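Local coordinates for putative uncharacterized protein (Pseudomonas putida, PDB 4J25) that probably hydroxylates peptidyl proline as a prolyl-4-hydroxylase, a metal-dependent 2-oxoglutarate oxygenase, here holding manganese and N-oxalylglycine in its active site, at residues A61-R66 and C132-Y137; G126-E131 and R222-D227. All coordinates share one frame; numbering follows the deposited sequence.

Interaction 1: A61-R66 and C132-Y137; sequences AECRRR and CHFALY
Phe-134 lays one face of its ring against the helix 61-66, with Cys-63 CA 3.6 Å above the ring plane and displaced toward the rim. Its CD1 meets Cys-63 CB at 3.3 Å, while CE2 and CZ lie against the CB and CG methylenes of Glu-62, CE2 3.5 Å from Glu-62 CG. Cys-63 SG stands anti to its own backbone N (chi1 -178°), which swings the sulfur past the ring toward the strand; it sits obliquely to the ring, 4.8 Å from the centroid, and 4.4 Å from Leu-136 CB. Arg-66 crosses the ring at about a right angle, its CD 3.8 Å from Phe-134 CD2, the guanidinium and ring planes 59° apart. That guanidinium is held by Glu-62, one turn back: Arg-66 NE donates to Glu-62 OE2 at 2.9 Å, on the anti side of that carboxylate oxygen, and Arg-66 NH2 also bonds Gln-101. The Glu-62 carboxylate also lies over one face of the Arg-65 guanidinium, a salt bridge of charges alone. With an alanine in place of Phe-134, Cys-63 CB and the Glu-62 and Arg-66 methylenes would probably lose the ring they rest on, and a gap would open between helix and strand. The helix passes over the strand with axes 8.2 Å apart at 76°, so helix 53-67 packs across the outermost strand 129-137 of the five-stranded sheet; Cys-105 of helix 103-123 and Leu-217 of the adjacent strand 214-222 also touch Phe-134.

Interaction 2: G126-E131 and R222-D227; sequences GLEDFE and RRRGND
Arg-222 grips the Asp-129 carboxylate side-on: NH2 reaches OD1 at 2.9 Å and NE reaches OD2 at 3.0 Å, both oxygens using their syn lone pairs and both bonds bent little from straight. The two flat groups are nearly coplanar, 21° apart. Glu-131 instead lies over one guanidinium face, stacked with planes 25° apart, its OE1 3.5 Å from Arg-222 NH1, so that charge rather than an N-H links them. A bend at chi3 (-63°) of Arg-222 turns its guanidinium to meet both acids. Behind this network the backbones pair: Arg-222 N bonds Asp-129 O at 2.8 Å, while Arg-222 O accepts Glu-128 N at 2.7 Å and, weakly, Asp-129 N. A water joins Gly-126 O to Arg-224 N, carrying the connection beyond the paired residues. Further out, Arg-155 forms a salt bridge with Glu-128 OE2 and bonds Arg-223 O, and Asn-120 and Arg-116 hold the Leu-127 backbone. In the backbone pairing Glu-128 and Asp-129 both face Arg-222, a classic beta bulge with the salt-bridge network beside it, set where antiparallel strands 129-137 and 214-222 meet at one end of the jellyroll sheet.

Overall arrangement
Strand 129-137 serves both contacts, whose centres lie 24 Å apart: interaction 2 joins its beginning to the end of strand 214-222, and interaction 1 sets helix 53-67 across its later part. Within both segments of strand 129-137, backbone bonds to strand 214-222 (Glu-131 with Trp-220, Ala-135 with Ser-216) continue the same pairing. Interaction 1 is the nearer to the ligand. Tyr-137 at its end touches N-oxalylglycine, and the Ala-135 side chain is about 6 Å from that molecule and about 10 Å from manganese, which is bound by His-146, Asp-148 and His-205. In interaction 2 the Glu-131 side chain is about 10 Å from N-oxalylglycine.

Interaction 1: A61-R66 and C132-Y137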
ATOM      1  N   ALA A  61      -0.276  -6.549 -14.466  1.00 22.97           N
ATOM      2  CA  ALA A  61      -1.094  -6.766 -15.654  1.00 27.18           C
ATOM      3  C   ALA A  61      -2.529  -6.280 -15.453  1.00 26.86           C
ATOM      4  O   ALA A  61      -3.125  -5.693 -16.363  1.00 25.43           O
ATOM      5  CB  ALA A  61      -1.087  -8.263 -16.058  1.00 27.22           C
ATOM      6  N   GLU A  62      -3.085  -6.539 -14.274  1.00 26.63           N
ATOM      7  CA  GLU A  62      -4.442  -6.097 -13.961  1.00 27.29           C
ATOM      8  C   GLU A  62      -4.491  -4.582 -13.828  1.00 26.27           C
ATOM      9  O   GLU A  62      -5.476  -3.947 -14.188  1.00 26.68           O
ATOM     10  CB  GLU A  62      -4.915  -6.760 -12.675  1.00 28.12           C
ATOM     11  CG  GLU A  62      -6.317  -6.396 -12.248  1.00 30.94           C
ATOM     12  CD  GLU A  62      -7.389  -6.865 -13.218  1.00 33.35           C
ATOM     13  OE1 GLU A  62      -7.059  -7.634 -14.145  1.00 34.28           O
ATOM     14  OE2 GLU A  62      -8.560  -6.459 -13.056  1.00 34.02           O
ATOM     15  N   CYS A  63      -3.418  -4.003 -13.300  1.00 26.51           N
ATOM     16  CA  CYS A  63      -3.317  -2.554 -13.170  1.00 25.36           C
ATOM     17  C   CYS A  63      -3.412  -1.928 -14.555  1.00 28.06           C
ATOM     18  O   CYS A  63      -4.185  -1.006 -14.760  1.00 28.08           O
ATOM     19  CB  CYS A  63      -2.004  -2.160 -12.483  1.00 23.79           C
ATOM     20  SG  CYS A  63      -1.780  -0.368 -12.221  1.00 25.77           S
ATOM     21  N   ARG A  64      -2.628  -2.442 -15.505  1.00 29.28           N
ATOM     22  CA  ARG A  64      -2.649  -1.936 -16.878  1.00 33.05           C
ATOM     23  C   ARG A  64      -4.005  -2.154 -17.552  1.00 31.84           C
ATOM     24  O   ARG A  64      -4.497  -1.289 -18.266  1.00 33.58           O
ATOM     25  CB  ARG A  64      -1.538  -2.587 -17.711  1.00 34.54           C
ATOM     26  CG  ARG A  64      -0.139  -2.264 -17.217  1.00 35.45           C
ATOM     27  CD  ARG A  64       0.914  -2.687 -18.226  1.00 39.54           C
ATOM     28  NE  ARG A  64       2.139  -1.910 -18.069  1.00 42.16           N
ATOM     29  CZ  ARG A  64       3.175  -2.264 -17.307  1.00 44.10           C
ATOM     30  NH1 ARG A  64       3.166  -3.408 -16.619  1.00 43.12           N
ATOM     31  NH2 ARG A  64       4.235  -1.466 -17.237  1.00 45.84           N
ATOM     32  N   ARG A  65      -4.598  -3.317 -17.321  1.00 30.06           N
ATOM     33  CA  ARG A  65      -5.932  -3.637 -17.823  1.00 31.97           C
ATOM     34  C   ARG A  65      -6.969  -2.598 -17.371  1.00 33.03           C
ATOM     35  O   ARG A  65      -7.745  -2.096 -18.172  1.00 34.24           O
ATOM     36  CB  ARG A  65      -6.333  -5.011 -17.290  1.00 33.37           C
ATOM     37  CG  ARG A  65      -7.047  -5.910 -18.255  1.00 37.64           C
ATOM     38  CD  ARG A  65      -7.896  -6.936 -17.489  1.00 39.61           C
ATOM     39  NE  ARG A  65      -8.870  -6.265 -16.632  1.00 41.81           N
ATOM     40  CZ  ARG A  65      -9.729  -6.878 -15.820  1.00 44.47           C
ATOM     41  NH1 ARG A  65      -9.753  -8.207 -15.736  1.00 46.85           N
ATOM     42  NH2 ARG A  65     -10.562  -6.155 -15.080  1.00 43.73           N
ATOM     43  N   ARG A  66      -6.977  -2.275 -16.078  1.00 33.35           N
ATOM     44  CA  ARG A  66      -7.946  -1.319 -15.529  1.00 34.81           C
ATOM     45  C   ARG A  66      -7.708   0.112 -15.984  1.00 37.65           C
ATOM     46  O   ARG A  66      -8.642   0.915 -16.014  1.00 39.38           O
ATOM     47  CB  ARG A  66      -7.945  -1.361 -14.001  1.00 33.65           C
ATOM     48  CG  ARG A  66      -8.298  -2.724 -13.467  1.00 33.27           C
ATOM     49  CD  ARG A  66      -8.962  -2.681 -12.118  1.00 34.87           C
ATOM     50  NE  ARG A  66      -9.250  -4.039 -11.677  1.00 34.31           N
ATOM     51  CZ  ARG A  66     -10.072  -4.353 -10.687  1.00 33.75           C
ATOM     52  NH1 ARG A  66     -10.694  -3.398 -10.015  1.00 34.37           N
ATOM     53  NH2 ARG A  66     -10.267  -5.630 -10.373  1.00 32.49           N
ATOM     54  N   CYS A 132      -8.978  -1.008  -1.506  1.00 18.33           N
ATOM     55  CA  CYS A 132      -7.844  -0.680  -2.346  1.00 18.27           C
ATOM     56  C   CYS A 132      -8.228  -0.519  -3.809  1.00 19.15           C
ATOM     57  O   CYS A 132      -9.354  -0.841  -4.223  1.00 18.92           O
ATOM     58  CB  CYS A 132      -6.754  -1.724  -2.186  1.00 18.26           C
ATOM     59  SG  CYS A 132      -7.268  -3.342  -2.696  1.00 22.19           S
ATOM     60  N   HIS A 133      -7.297   0.040  -4.578  1.00 17.00           N
ATOM     61  CA  HIS A 133      -7.495   0.238  -5.999  1.00 16.69           C
ATOM     62  C   HIS A 133      -6.143   0.438  -6.639  1.00 16.88           C
ATOM     63  O   HIS A 133      -5.159   0.765  -5.944  1.00 15.00           O
ATOM     64  CB  HIS A 133      -8.418   1.429  -6.288  1.00 18.23           C
ATOM     65  CG  HIS A 133      -7.840   2.763  -5.931  1.00 20.65           C
ATOM     66  ND1 HIS A 133      -6.985   3.454  -6.766  1.00 21.28           N
ATOM     67  CD2 HIS A 133      -8.025   3.552  -4.847  1.00 19.46           C
ATOM     68  CE1 HIS A 133      -6.657   4.603  -6.204  1.00 19.14           C
ATOM     69  NE2 HIS A 133      -7.274   4.686  -5.041  1.00 19.26           N
ATOM     70  N   PHE A 134      -6.097   0.239  -7.951  1.00 15.71           N
ATOM     71  CA  PHE A 134      -4.857   0.402  -8.705  1.00 17.17           C
ATOM     72  C   PHE A 134      -4.626   1.868  -9.007  1.00 19.58           C
ATOM     73  O   PHE A 134      -5.562   2.666  -9.010  1.00 18.16           O
ATOM     74  CB  PHE A 134      -4.882  -0.398 -10.021  1.00 16.62           C
ATOM     75  CG  PHE A 134      -4.776  -1.879  -9.827  1.00 17.35           C
ATOM     76  CD1 PHE A 134      -3.561  -2.469  -9.540  1.00 17.42           C
ATOM     77  CD2 PHE A 134      -5.892  -2.676  -9.905  1.00 17.69           C
ATOM     78  CE1 PHE A 134      -3.466  -3.838  -9.354  1.00 17.69           C
ATOM     79  CE2 PHE A 134      -5.801  -4.033  -9.720  1.00 18.36           C
ATOM     80  CZ  PHE A 134      -4.593  -4.619  -9.444  1.00 16.34           C
ATOM     81  N   ALA A 135      -3.370   2.225  -9.246  1.00 20.62           N
ATOM     82  CA  ALA A 135      -3.027   3.586  -9.621  1.00 23.29           C
ATOM     83  C   ALA A 135      -1.901   3.547 -10.635  1.00 24.48           C
ATOM     84  O   ALA A 135      -0.908   2.850 -10.446  1.00 25.39           O
ATOM     85  CB  ALA A 135      -2.617   4.403  -8.373  1.00 23.35           C
ATOM     86  N   LEU A 136      -2.048   4.303 -11.710  1.00 25.55           N
ATOM     87  CA  LEU A 136      -1.060   4.307 -12.777  1.00 28.11           C
ATOM     88  C   LEU A 136      -0.688   5.746 -13.094  1.00 26.37           C
ATOM     89  O   LEU A 136      -1.481   6.470 -13.687  1.00 28.56           O
ATOM     90  CB  LEU A 136      -1.628   3.639 -14.033  1.00 29.54           C
ATOM     91  CG  LEU A 136      -0.614   3.448 -15.174  1.00 32.68           C
ATOM     92  CD1 LEU A 136      -0.935   2.204 -15.997  1.00 32.58           C
ATOM     93  CD2 LEU A 136      -0.540   4.678 -16.081  1.00 34.03           C
ATOM     94  N   TYR A 137       0.505   6.165 -12.691  1.00 32.50           N
ATOM     95  CA  TYR A 137       0.923   7.540 -12.911  1.00 30.67           C
ATOM     96  C   TYR A 137       1.691   7.670 -14.225  1.00 31.35           C
ATOM     97  O   TYR A 137       2.698   6.987 -14.434  1.00 30.05           O
ATOM     98  CB  TYR A 137       1.767   8.036 -11.734  1.00 31.19           C
ATOM     99  CG  TYR A 137       1.033   7.992 -10.405  1.00 31.55           C
ATOM    100  CD1 TYR A 137      -0.312   7.659 -10.341  1.00 33.33           C
ATOM    101  CD2 TYR A 137       1.686   8.281  -9.214  1.00 32.27           C
ATOM    102  CE1 TYR A 137      -0.983   7.613  -9.130  1.00 34.54           C
ATOM    103  CE2 TYR A 137       1.017   8.236  -7.998  1.00 32.51           C
ATOM    104  CZ  TYR A 137      -0.314   7.900  -7.962  1.00 34.26           C
ATOM    105  OH  TYR A 137      -0.997   7.843  -6.756  1.00 36.92           O
TER

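Interaction 2: G126-E131 and R222-D227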
ATOM      1  N   GLY A 126      -9.224  -2.319  15.831  1.00 15.34           N
ATOM      2  CA  GLY A 126     -10.614  -2.526  15.438  1.00 16.28           C
ATOM      3  C   GLY A 126     -10.905  -2.359  13.947  1.00 16.43           C
ATOM      4  O   GLY A 126     -12.007  -1.962  13.540  1.00 17.14           O
ATOM      5  N   LEU A 127      -9.916  -2.668  13.120  1.00 15.43           N
ATOM      6  CA  LEU A 127     -10.047  -2.531  11.673  1.00 13.93           C
ATOM      7  C   LEU A 127     -11.099  -3.507  11.131  1.00 16.24           C
ATOM      8  O   LEU A 127     -10.988  -4.718  11.321  1.00 14.90           O
ATOM      9  CB  LEU A 127      -8.709  -2.803  11.003  1.00 13.30           C
ATOM     10  CG  LEU A 127      -7.528  -1.911  11.397  1.00 13.64           C
ATOM     11  CD1 LEU A 127      -6.240  -2.465  10.842  1.00 13.19           C
ATOM     12  CD2 LEU A 127      -7.771  -0.510  10.911  1.00 14.46           C
ATOM     13  N   GLU A 128     -12.106  -2.980  10.448  1.00 16.74           N
ATOM     14  CA  GLU A 128     -13.190  -3.819   9.935  1.00 22.46           C
ATOM     15  C   GLU A 128     -12.957  -4.277   8.495  1.00 22.09           C
ATOM     16  O   GLU A 128     -13.458  -5.329   8.091  1.00 21.63           O
ATOM     17  CB  GLU A 128     -14.515  -3.068   9.993  1.00 27.85           C
ATOM     18  CG  GLU A 128     -14.549  -1.823   9.126  1.00 31.38           C
ATOM     19  CD  GLU A 128     -15.962  -1.342   8.859  1.00 35.01           C
ATOM     20  OE1 GLU A 128     -16.803  -1.421   9.787  1.00 36.73           O
ATOM     21  OE2 GLU A 128     -16.231  -0.898   7.719  1.00 35.19           O
ATOM     22  N   ASP A 129     -12.233  -3.482   7.711  1.00 19.85           N
ATOM     23  CA  ASP A 129     -11.970  -3.862   6.330  1.00 20.85           C
ATOM     24  C   ASP A 129     -10.759  -3.150   5.692  1.00 19.10           C
ATOM     25  O   ASP A 129     -10.067  -2.323   6.319  1.00 16.93           O
ATOM     26  CB  ASP A 129     -13.246  -3.707   5.482  1.00 24.01           C
ATOM     27  CG  ASP A 129     -13.481  -2.292   4.992  1.00 27.80           C
ATOM     28  OD1 ASP A 129     -14.272  -2.125   4.040  1.00 32.29           O
ATOM     29  OD2 ASP A 129     -12.879  -1.343   5.516  1.00 28.47           O
ATOM     30  N   PHE A 130     -10.507  -3.521   4.450  1.00 14.72           N
ATOM     31  CA  PHE A 130      -9.410  -3.004   3.655  1.00 14.22           C
ATOM     32  C   PHE A 130      -9.996  -2.651   2.310  1.00 16.78           C
ATOM     33  O   PHE A 130     -10.690  -3.468   1.697  1.00 20.30           O
ATOM     34  CB  PHE A 130      -8.321  -4.065   3.486  1.00 14.13           C
ATOM     35  CG  PHE A 130      -7.151  -3.614   2.647  1.00 16.14           C
ATOM     36  CD1 PHE A 130      -6.925  -4.165   1.374  1.00 17.74           C
ATOM     37  CD2 PHE A 130      -6.284  -2.628   3.114  1.00 15.63           C
ATOM     38  CE1 PHE A 130      -5.842  -3.745   0.598  1.00 17.99           C
ATOM     39  CE2 PHE A 130      -5.202  -2.216   2.350  1.00 16.97           C
ATOM     40  CZ  PHE A 130      -4.980  -2.782   1.076  1.00 16.19           C
ATOM     41  N   GLU A 131      -9.775  -1.428   1.871  1.00 15.50           N
ATOM     42  CA  GLU A 131     -10.225  -0.992   0.572  1.00 18.78           C
ATOM     43  C   GLU A 131      -8.984  -0.641  -0.233  1.00 19.29           C
ATOM     44  O   GLU A 131      -8.038  -0.044   0.288  1.00 18.22           O
ATOM     45  CB  GLU A 131     -11.167   0.211   0.685  1.00 20.42           C
ATOM     46  CG  GLU A 131     -10.503   1.450   1.301  1.00 24.27           C
ATOM     47  CD  GLU A 131     -11.365   2.696   1.262  1.00 27.09           C
ATOM     48  OE1 GLU A 131     -12.465   2.654   0.677  1.00 28.85           O
ATOM     49  OE2 GLU A 131     -10.934   3.724   1.825  1.00 28.83           O
ATOM     50  N   ARG A 222      -9.599   0.259   7.422  1.00 16.43           N
ATOM     51  CA  ARG A 222     -10.539   1.193   8.013  1.00 15.85           C
ATOM     52  C   ARG A 222     -11.233   0.651   9.250  1.00 16.28           C
ATOM     53  O   ARG A 222     -11.410  -0.550   9.386  1.00 15.60           O
ATOM     54  CB  ARG A 222     -11.613   1.562   7.000  1.00 17.88           C
ATOM     55  CG  ARG A 222     -11.090   2.025   5.669  1.00 18.76           C
ATOM     56  CD  ARG A 222     -12.211   2.529   4.790  1.00 21.65           C
ATOM     57  NE  ARG A 222     -13.148   1.462   4.478  1.00 24.33           N
ATOM     58  CZ  ARG A 222     -14.303   1.631   3.842  1.00 25.67           C
ATOM     59  NH1 ARG A 222     -14.685   2.832   3.437  1.00 24.60           N
ATOM     60  NH2 ARG A 222     -15.078   0.582   3.610  1.00 28.20           N
ATOM     61  N   ARG A 223     -11.596   1.561  10.151  1.00 17.43           N
ATOM     62  CA  ARG A 223     -12.532   1.291  11.238  1.00 22.11           C
ATOM     63  C   ARG A 223     -13.947   1.586  10.771  1.00 23.34           C
ATOM     64  O   ARG A 223     -14.151   2.277   9.769  1.00 22.85           O
ATOM     65  CB  ARG A 223     -12.288   2.234  12.425  1.00 25.68           C
ATOM     66  CG  ARG A 223     -10.988   2.063  13.140  1.00 28.68           C
ATOM     67  CD  ARG A 223     -10.833   3.127  14.239  1.00 31.17           C
ATOM     68  NE  ARG A 223     -11.955   3.098  15.176  1.00 33.62           N
ATOM     69  CZ  ARG A 223     -12.016   2.327  16.255  1.00 35.34           C
ATOM     70  NH1 ARG A 223     -11.005   1.525  16.566  1.00 35.92           N
ATOM     71  NH2 ARG A 223     -13.087   2.368  17.041  1.00 37.63           N
ATOM     72  N   ARG A 224     -14.921   1.132  11.551  1.00 21.27           N
ATOM     73  CA  ARG A 224     -16.311   1.442  11.296  1.00 24.43           C
ATOM     74  C   ARG A 224     -16.577   2.960  11.299  1.00 24.89           C
ATOM     75  O   ARG A 224     -17.208   3.480  10.382  1.00 27.89           O
ATOM     76  CB  ARG A 224     -17.185   0.722  12.337  1.00 25.91           C
ATOM     77  CG  ARG A 224     -18.672   1.074  12.323  1.00 28.58           C
ATOM     78  CD  ARG A 224     -19.413   0.215  13.347  1.00 29.17           C
ATOM     79  NE  ARG A 224     -18.725   0.209  14.640  1.00 28.98           N
ATOM     80  CZ  ARG A 224     -18.891   1.122  15.593  1.00 30.11           C
ATOM     81  NH1 ARG A 224     -19.750   2.122  15.432  1.00 32.23           N
ATOM     82  NH2 ARG A 224     -18.208   1.031  16.723  1.00 30.76           N
ATOM     83  N   GLY A 225     -16.104   3.671  12.313  1.00 24.23           N
ATOM     84  CA  GLY A 225     -16.396   5.096  12.424  1.00 25.21           C
ATOM     85  C   GLY A 225     -17.725   5.380  13.111  1.00 31.25           C
ATOM     86  O   GLY A 225     -18.597   4.514  13.213  1.00 28.22           O
ATOM     87  N   ASN A 226     -17.896   6.614  13.567  1.00 38.27           N
ATOM     88  CA  ASN A 226     -19.011   6.941  14.447  1.00 45.47           C
ATOM     89  C   ASN A 226     -20.288   7.353  13.726  1.00 45.45           C
ATOM     90  O   ASN A 226     -21.310   7.558  14.361  1.00 48.25           O
ATOM     91  CB  ASN A 226     -18.574   8.020  15.437  1.00 47.62           C
ATOM     92  CG  ASN A 226     -17.566   7.493  16.452  1.00 48.90           C
ATOM     93  OD1 ASN A 226     -17.811   6.477  17.111  1.00 49.40           O
ATOM     94  ND2 ASN A 226     -16.415   8.161  16.557  1.00 48.51           N
ATOM     95  N   ASP A 227     -20.236   7.462  12.403  1.00 43.55           N
ATOM     96  CA  ASP A 227     -21.419   7.841  11.638  1.00 43.10           C
ATOM     97  C   ASP A 227     -22.002   6.612  10.957  1.00 40.91           C
ATOM     98  O   ASP A 227     -21.314   5.960  10.174  1.00 39.10           O
ATOM     99  CB  ASP A 227     -21.057   8.913  10.610  1.00 43.78           C
ATOM    100  CG  ASP A 227     -22.224   9.277   9.696  1.00 46.17           C
ATOM    101  OD1 ASP A 227     -23.373   8.865   9.976  1.00 45.80           O
ATOM    102  OD2 ASP A 227     -21.981   9.997   8.700  1.00 47.36           O
TER
HETATM  103  O   HOH W   1     -14.554  -0.926  13.406  1.00 29.77           O